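Local coordinates for protein transcriptional regulator, AsnC family (PDB 3I4P) that probably regulates transcription as an Lrp/AsnC-family protein that binds specific DNA sequences and also binds calcium ions, at residues A[62-66]-A[136-140]. Numbering follows the deposited sequence.
Sequences KVTVF and FAMEQ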
loop_
_atom_site.group_PDB
_atom_site.type_symbol
_atom_site.label_atom_id
_atom_site.label_comp_id
_atom_site.label_asym_id
_atom_site.label_seq_id
_atom_site.Cartn_x
_atom_site.Cartn_y
_atom_site.Cartn_z
ATOM N N LYS A 62 20.875 -15.761 15.780
ATOM C CA LYS A 62 19.776 -16.612 15.262
ATOM C C LYS A 62 18.615 -15.869 14.620
ATOM O O LYS A 62 17.779 -16.504 13.976
ATOM C CB LYS A 62 19.213 -17.542 16.359
ATOM C CG LYS A 62 18.320 -16.857 17.388
ATOM C CD LYS A 62 18.078 -17.706 18.677
ATOM C CE LYS A 62 17.289 -16.901 19.771
ATOM N NZ LYS A 62 18.039 -15.735 20.463
ATOM N N VAL A 63 18.526 -14.548 14.817
ATOM C CA VAL A 63 17.426 -13.757 14.223
ATOM C C VAL A 63 17.934 -13.107 12.930
ATOM O O VAL A 63 19.030 -12.548 12.881
ATOM C CB VAL A 63 16.847 -12.701 15.200
ATOM C CG1 VAL A 63 15.847 -11.759 14.462
ATOM C CG2 VAL A 63 16.190 -13.384 16.429
ATOM N N THR A 64 17.143 -13.245 11.876
ATOM C CA THR A 64 17.327 -12.535 10.619
ATOM C C THR A 64 16.256 -11.437 10.490
ATOM O O THR A 64 15.076 -11.666 10.694
ATOM C CB THR A 64 17.192 -13.492 9.389
ATOM O OG1 THR A 64 18.241 -14.460 9.421
ATOM C CG2 THR A 64 17.275 -12.729 8.100
ATOM N N VAL A 65 16.704 -10.248 10.123
ATOM C CA VAL A 65 15.854 -9.110 9.879
ATOM C C VAL A 65 16.146 -8.663 8.451
ATOM O O VAL A 65 17.301 -8.524 8.066
ATOM C CB VAL A 65 16.228 -7.964 10.830
ATOM C CG1 VAL A 65 15.204 -6.842 10.707
ATOM C CG2 VAL A 65 16.376 -8.500 12.239
ATOM N N PHE A 66 15.107 -8.426 7.679
ATOM C CA PHE A 66 15.250 -7.852 6.342
ATOM C C PHE A 66 14.877 -6.390 6.436
ATOM O O PHE A 66 13.727 -6.048 6.767
ATOM C CB PHE A 66 14.372 -8.586 5.308
ATOM C CG PHE A 66 15.006 -9.834 4.807
ATOM C CD1 PHE A 66 15.922 -9.783 3.774
ATOM C CD2 PHE A 66 14.753 -11.051 5.434
ATOM C CE1 PHE A 66 16.551 -10.960 3.314
ATOM C CE2 PHE A 66 15.363 -12.189 5.010
ATOM C CZ PHE A 66 16.265 -12.151 3.935
ATOM N N PHE A 136 11.144 -9.036 10.390
ATOM C CA PHE A 136 11.807 -10.153 11.058
ATOM C C PHE A 136 11.362 -11.484 10.496
ATOM O O PHE A 136 10.157 -11.754 10.396
ATOM C CB PHE A 136 11.486 -10.143 12.574
ATOM C CG PHE A 136 12.061 -8.943 13.304
ATOM C CD1 PHE A 136 13.258 -9.032 13.982
ATOM C CD2 PHE A 136 11.385 -7.719 13.299
ATOM C CE1 PHE A 136 13.784 -7.911 14.651
ATOM C CE2 PHE A 136 11.898 -6.607 13.944
ATOM C CZ PHE A 136 13.114 -6.699 14.614
ATOM N N ALA A 137 12.345 -12.308 10.144
ATOM C CA ALA A 137 12.132 -13.698 9.783
ATOM C C ALA A 137 11.667 -14.500 11.018
ATOM O O ALA A 137 12.221 -14.340 12.104
ATOM C CB ALA A 137 13.430 -14.290 9.210
HETATM N N MSE A 138 10.660 -15.364 10.832
HETATM C CA MSE A 138 10.234 -16.355 11.830
HETATM C C MSE A 138 11.050 -17.631 11.759
HETATM O O MSE A 138 11.206 -18.294 12.771
HETATM C CB MSE A 138 8.774 -16.740 11.628
HETATM C CG MSE A 138 7.791 -15.594 11.866
HETATM SE SE MSE A 138 7.916 -14.984 13.696
HETATM C CE MSE A 138 9.179 -13.561 13.374
ATOM N N GLU A 139 11.534 -17.992 10.570
ATOM C CA GLU A 139 12.309 -19.203 10.395
ATOM C C GLU A 139 13.176 -19.072 9.157
ATOM O O GLU A 139 12.738 -18.533 8.160
ATOM C CB GLU A 139 11.387 -20.440 10.270
ATOM C CG GLU A 139 12.158 -21.765 10.101
ATOM C CD GLU A 139 11.253 -23.000 9.958
ATOM O OE1 GLU A 139 9.999 -22.859 9.935
ATOM O OE2 GLU A 139 11.811 -24.122 9.840
ATOM N N GLN A 140 14.407 -19.567 9.238
ATOM C CA GLN A 140 15.233 -19.817 8.063
ATOM C C GLN A 140 15.027 -21.257 7.580
ATOM O O GLN A 140 15.588 -22.201 8.148
ATOM C CB GLN A 140 16.686 -19.566 8.396
ATOM C CG GLN A 140 17.648 -19.553 7.236
ATOM C CD GLN A 140 19.082 -19.305 7.750
ATOM O OE1 GLN A 140 19.675 -20.183 8.398
ATOM N NE2 GLN A 140 19.631 -18.101 7.468
HETATM O O HOH W 1 14.910 -15.157 12.435
#
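Val65 and Phe136 face each other as an antiparallel non-hydrogen-bonded pair, their side chains lying alongside one another on the same side of the sheet. Three methyl groups of strand 63-70 meet the Phe136 ring, two from one side of its plane and one at an edge. CG1 of Val65 stands over the middle of one face, a CH-pi contact 4.3 Å from the ring centroid and only 8° off the normal. CG2 of the same valine lies on that same side of the plane but farther out, beyond the CD1-CE1 edge, 3.6 Å from Phe136 CE1. Val63, two residues earlier, crosses the phenylalanine obliquely and brings CG1 to the ring edge, near its plane, 3.8 Å from Phe136 CD1. With CG turned beside its own backbone N (chi1 -66°), Phe136 presents one face to Val65 and an edge to Val63. Tyr116 meets the ring edge-to-face, and Phe136 of another subunit also touches it.

Backbone pairing is brief. Ala137 N donates to Thr64 O at 2.9 Å. The return bond of this pair is replaced by a water, which accepts from Thr64 N at 3.0 Å and donates to Ala137 O at 2.8 Å. Ala137 directs its CB at strand 63-70, where it meets Thr64 CB at 3.8 Å.

Beyond this point the chain turns a corner at Met138 and leaves strand 63-70. Ala137, Glu139 and Gln140 pair antiparallel with a strand of a second subunit, and Glu139 OE1 forms a salt bridge with Arg97 of that subunit. The contact thus marks where the outermost strand 131-143 parts from its own four-stranded antiparallel sheet to extend a neighbour's, within the ligand-binding domain of the Lrp/AsnC family, a member of the dimeric alpha-beta barrel group.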